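Geranylgeranyl pyrophosphate synthetase (Pyrococcus horikoshii, PDB 1WY0) probably catalyses the chain-lengthening condensation of isopentenyl diphosphate with allylic diphosphates to make geranylgeranyl diphosphate. Local coordinates at residues A74-L77 and I78-S82; S299-Y302 and A303-A307. All coordinates share one frame; numbering follows the deposited sequence.

Contact 1 of 2, residues A74-L77 and I78-S82; sequences AIEL and IHNYS
Ile78 packs against the turn before it through backbone oxygens. Its CG1 branch, set beside the backbone N (chi1 -79°), approaches Ala74 O to 3.5 Å, alongside the bond from Ile78 N to the same oxygen (2.9 Å); its apolar partners are in neighbouring helices. Leu77 likewise offers mainly backbone here: Leu77 O accepts from Tyr81 N at 2.9 Å, and its isobutyl group is left for packing beyond this helix.

Glu76 and Asn80, one helical turn apart, meet at the carbonyl of Glu76, which takes two bonds from the same residue. The backbone N of Asn80 gives the usual i to i+4 bond to Glu76 O, while Asn80 ND2 reaches that oxygen at 2.9 Å from the opposite face of the carbonyl plane. The hydrogen bond from Asn80 ND2 is bent (132° at the hydrogen), its donor standing above that plane, and it should restrain rotation of the amide. Asparagine suits the place because its short arm can fold back on its own helix.

The Glu76 chain crosses the amide, its carboxylate plane nearly perpendicular to it, with Glu76 CG 3.6 Å from Asn80 ND2. A bend at chi2 swings the carboxylate alongside the His79 ring, Glu76 OE1 lying 4.0 Å from His79 CD2. Arg48 forms a salt bridge with Glu76 OE2, which probably balances the negative charge in a buried setting.

Apolar Ile78 and Leu77 suit a core helix: Ile78 reaches helices 107-126, 132-159 and 167-193, and Leu77 meets Leu117 of helix 107-126. On helix 49-57, Glu76 touches Pro51 and His79 touches Arg50. Tyr81 stacks on Phe118 and, with Cys150, marks the mercury site. Enclosed by these four helices, this largely buried part of helix 69-90 belongs to the helical core.

Contact 2 of 2, residues S299-Y302 and A303-A307; sequences SIDY and AAEIA
Tyr302 and Ile306 make the main side-chain contact on this turn. CG1 of Ile306 sits over one face of the phenol ring, displaced toward its rim, 4.1 Å from the ring centroid and 20° off the normal: a CH-pi contact. Tyr302 CG lies anti to the backbone N (chi1 168°), which carries the ring along the helix to the isoleucine. A flat aromatic and a branched aliphatic suit such an i to i+4 pair; with an alanine in place of Tyr302, Ile306 CG1 would probably lose the surface it rests on, and His249 its stacking partner.

Charge gives the opposite effect. Asp301 and Glu305 run side by side, and OD1 of Asp301 stands 3.3 Å from OE2 of Glu305, two acceptors that would be expected to repel. Lys308 forms a salt bridge with Glu305 OE1 and probably offsets part of this.

Backbone bonds hold the turn, from Ala303 N to Ser299 O (3.2 Å) through Ile306 N to Tyr302 O (3.1 Å). Ala303 and Ala304 meet Ile216 and Trp217 of helix 197-224, where small side chains probably permit close packing; Ser299 OG is hydrogen-bonded to His249 ND1. The pattern is that of an amphipathic helix in an all-alpha prenyl synthase fold.

How the contacts relate
Read from the N terminus, contact 1 (74-82) comes first and contact 2 (299-307) much later, after the unmodelled segment 269-281. Each stays within consecutive turns of a single helix, so neither closes a loop, and they follow in series without nesting or crossing. They lie on opposite sides of the chain's centre, with centres 29 Å apart and nearest atoms about 18 Å apart. Contact 1 faces helices 49-57, 107-126, 132-159 and 167-193; round contact 2, helices 197-224, 245-253 and 283-296 pack on helix 299-315. Helix 167-193 packs on contact 1 and the next helix, 197-224, on contact 2, so the chain passes from one neighbourhood to the other there.

Contact 1 of 2, residues A74-L77 and I78-S82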
loop_
_atom_site.group_PDB
_atom_site.type_symbol
_atom_site.label_atom_id
_atom_site.label_comp_id
_atom_site.label_asym_id
_atom_site.label_seq_id
_atom_site.Cartn_x
_atom_site.Cartn_y
_atom_site.Cartn_z
ATOM N N ALA A 74 11.392 -2.022 8.689
ATOM C CA ALA A 74 10.679 -1.548 7.511
ATOM C C ALA A 74 10.529 -2.693 6.525
ATOM O O ALA A 74 9.440 -2.987 6.022
ATOM C CB ALA A 74 11.455 -0.402 6.868
ATOM N N ILE A 75 11.646 -3.342 6.254
ATOM C CA ILE A 75 11.659 -4.453 5.332
ATOM C C ILE A 75 10.774 -5.617 5.779
ATOM O O ILE A 75 10.113 -6.239 4.948
ATOM C CB ILE A 75 13.106 -4.923 5.089
ATOM C CG1 ILE A 75 13.838 -3.845 4.277
ATOM C CG2 ILE A 75 13.121 -6.272 4.364
ATOM C CD1 ILE A 75 15.163 -4.296 3.671
ATOM N N GLU A 76 10.737 -5.913 7.075
ATOM C CA GLU A 76 9.892 -7.019 7.533
ATOM C C GLU A 76 8.428 -6.623 7.438
ATOM O O GLU A 76 7.566 -7.468 7.227
ATOM C CB GLU A 76 10.222 -7.425 8.971
ATOM C CG GLU A 76 9.412 -8.625 9.496
ATOM C CD GLU A 76 9.643 -9.925 8.721
ATOM O OE1 GLU A 76 10.425 -9.937 7.753
ATOM O OE2 GLU A 76 9.029 -10.960 9.083
ATOM N N LEU A 77 8.145 -5.342 7.614
ATOM C CA LEU A 77 6.774 -4.853 7.516
ATOM C C LEU A 77 6.339 -4.932 6.051
ATOM O O LEU A 77 5.210 -5.304 5.743
ATOM C CB LEU A 77 6.681 -3.409 8.028
ATOM C CG LEU A 77 6.811 -3.312 9.550
ATOM C CD1 LEU A 77 6.742 -1.851 10.015
ATOM C CD2 LEU A 77 5.694 -4.142 10.188
ATOM N N ILE A 78 7.249 -4.598 5.148
ATOM C CA ILE A 78 6.940 -4.651 3.728
ATOM C C ILE A 78 6.685 -6.091 3.326
ATOM O O ILE A 78 5.731 -6.375 2.612
ATOM C CB ILE A 78 8.083 -4.065 2.877
ATOM C CG1 ILE A 78 8.007 -2.539 2.910
ATOM C CG2 ILE A 78 7.972 -4.575 1.427
ATOM C CD1 ILE A 78 9.012 -1.830 2.033
ATOM N N HIS A 79 7.531 -6.999 3.791
ATOM C CA HIS A 79 7.366 -8.415 3.482
ATOM C C HIS A 79 5.993 -8.894 3.966
ATOM O O HIS A 79 5.299 -9.632 3.262
ATOM C CB HIS A 79 8.467 -9.249 4.163
ATOM C CG HIS A 79 8.223 -10.732 4.126
ATOM N ND1 HIS A 79 8.199 -11.460 2.956
ATOM C CD2 HIS A 79 7.986 -11.620 5.123
ATOM C CE1 HIS A 79 7.959 -12.730 3.232
ATOM N NE2 HIS A 79 7.825 -12.853 4.540
ATOM N N ASN A 80 5.611 -8.482 5.168
ATOM C CA ASN A 80 4.331 -8.902 5.726
ATOM C C ASN A 80 3.137 -8.354 4.965
ATOM O O ASN A 80 2.163 -9.066 4.748
ATOM C CB ASN A 80 4.245 -8.526 7.210
ATOM C CG ASN A 80 4.813 -9.606 8.105
ATOM O OD1 ASN A 80 4.284 -10.715 8.167
ATOM N ND2 ASN A 80 5.908 -9.296 8.788
ATOM N N TYR A 81 3.199 -7.097 4.552
ATOM C CA TYR A 81 2.094 -6.534 3.790
ATOM C C TYR A 81 1.938 -7.275 2.456
ATOM O O TYR A 81 0.816 -7.429 1.957
ATOM C CB TYR A 81 2.323 -5.033 3.541
ATOM C CG TYR A 81 2.423 -4.635 2.084
ATOM C CD1 TYR A 81 3.663 -4.498 1.461
ATOM C CD2 TYR A 81 1.277 -4.350 1.338
ATOM C CE1 TYR A 81 3.763 -4.082 0.139
ATOM C CE2 TYR A 81 1.366 -3.935 0.006
ATOM C CZ TYR A 81 2.610 -3.798 -0.585
ATOM O OH TYR A 81 2.705 -3.334 -1.879
ATOM N N SER A 82 3.053 -7.726 1.871
ATOM C CA SER A 82 2.956 -8.434 0.601
ATOM C C SER A 82 2.280 -9.797 0.768
ATOM O O SER A 82 1.656 -10.335 -0.137
ATOM C CB SER A 82 4.369 -8.618 0.047
ATOM O OG SER A 82 5.022 -9.671 0.759
#

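Contact 2 of 2, residues S299-Y302 and A303-A307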
loop_
_atom_site.group_PDB
_atom_site.type_symbol
_atom_site.label_atom_id
_atom_site.label_comp_id
_atom_site.label_asym_id
_atom_site.label_seq_id
_atom_site.Cartn_x
_atom_site.Cartn_y
_atom_site.Cartn_z
ATOM N N SER A 299 13.726 -31.592 -15.626
ATOM C CA SER A 299 13.236 -30.305 -15.135
ATOM C C SER A 299 13.456 -30.065 -13.637
ATOM O O SER A 299 13.900 -28.992 -13.248
ATOM C CB SER A 299 11.751 -30.153 -15.478
ATOM O OG SER A 299 11.571 -30.094 -16.888
ATOM N N ILE A 300 13.147 -31.042 -12.791
ATOM C CA ILE A 300 13.351 -30.831 -11.367
ATOM C C ILE A 300 14.842 -30.632 -11.080
ATOM O O ILE A 300 15.238 -29.634 -10.484
ATOM C CB ILE A 300 12.814 -32.003 -10.521
ATOM C CG1 ILE A 300 11.313 -32.195 -10.773
ATOM C CG2 ILE A 300 13.040 -31.704 -9.053
ATOM C CD1 ILE A 300 10.659 -33.285 -9.929
ATOM N N ASP A 301 15.659 -31.582 -11.513
ATOM C CA ASP A 301 17.107 -31.515 -11.319
ATOM C C ASP A 301 17.647 -30.181 -11.861
ATOM O O ASP A 301 18.491 -29.533 -11.241
ATOM C CB ASP A 301 17.764 -32.696 -12.050
ATOM C CG ASP A 301 18.947 -33.268 -11.299
ATOM O OD1 ASP A 301 20.046 -32.659 -11.340
ATOM O OD2 ASP A 301 18.776 -34.334 -10.662
ATOM N N TYR A 302 17.150 -29.777 -13.023
ATOM C CA TYR A 302 17.564 -28.522 -13.635
ATOM C C TYR A 302 17.426 -27.361 -12.654
ATOM O O TYR A 302 18.389 -26.639 -12.403
ATOM C CB TYR A 302 16.714 -28.228 -14.871
ATOM C CG TYR A 302 16.876 -26.818 -15.403
ATOM C CD1 TYR A 302 17.943 -26.479 -16.238
ATOM C CD2 TYR A 302 15.966 -25.818 -15.057
ATOM C CE1 TYR A 302 18.099 -25.171 -16.710
ATOM C CE2 TYR A 302 16.107 -24.517 -15.517
ATOM C CZ TYR A 302 17.177 -24.197 -16.341
ATOM O OH TYR A 302 17.335 -22.903 -16.763
ATOM N N ALA A 303 16.220 -27.185 -12.114
ATOM C CA ALA A 303 15.945 -26.106 -11.166
ATOM C C ALA A 303 16.796 -26.226 -9.903
ATOM O O ALA A 303 17.239 -25.218 -9.337
ATOM C CB ALA A 303 14.460 -26.096 -10.805
ATOM N N ALA A 304 17.028 -27.458 -9.457
ATOM C CA ALA A 304 17.849 -27.685 -8.268
ATOM C C ALA A 304 19.262 -27.135 -8.491
ATOM O O ALA A 304 19.840 -26.488 -7.612
ATOM C CB ALA A 304 17.907 -29.177 -7.949
ATOM N N GLU A 305 19.805 -27.391 -9.678
ATOM C CA GLU A 305 21.148 -26.937 -10.026
ATOM C C GLU A 305 21.220 -25.427 -10.122
ATOM O O GLU A 305 22.174 -24.814 -9.644
ATOM C CB GLU A 305 21.593 -27.554 -11.357
ATOM C CG GLU A 305 21.900 -29.031 -11.263
ATOM C CD GLU A 305 22.161 -29.477 -9.835
ATOM O OE1 GLU A 305 23.109 -28.960 -9.206
ATOM O OE2 GLU A 305 21.407 -30.343 -9.339
ATOM N N ILE A 306 20.218 -24.825 -10.749
ATOM C CA ILE A 306 20.191 -23.379 -10.873
ATOM C C ILE A 306 20.244 -22.755 -9.488
ATOM O O ILE A 306 20.996 -21.811 -9.246
ATOM C CB ILE A 306 18.917 -22.906 -11.587
ATOM C CG1 ILE A 306 19.016 -23.239 -13.071
ATOM C CG2 ILE A 306 18.717 -21.420 -11.379
ATOM C CD1 ILE A 306 20.333 -22.802 -13.706
ATOM N N ALA A 307 19.442 -23.298 -8.577
ATOM C CA ALA A 307 19.397 -22.799 -7.209
ATOM C C ALA A 307 20.766 -22.911 -6.539
ATOM O O ALA A 307 21.241 -21.956 -5.919
ATOM C CB ALA A 307 18.357 -23.572 -6.410
#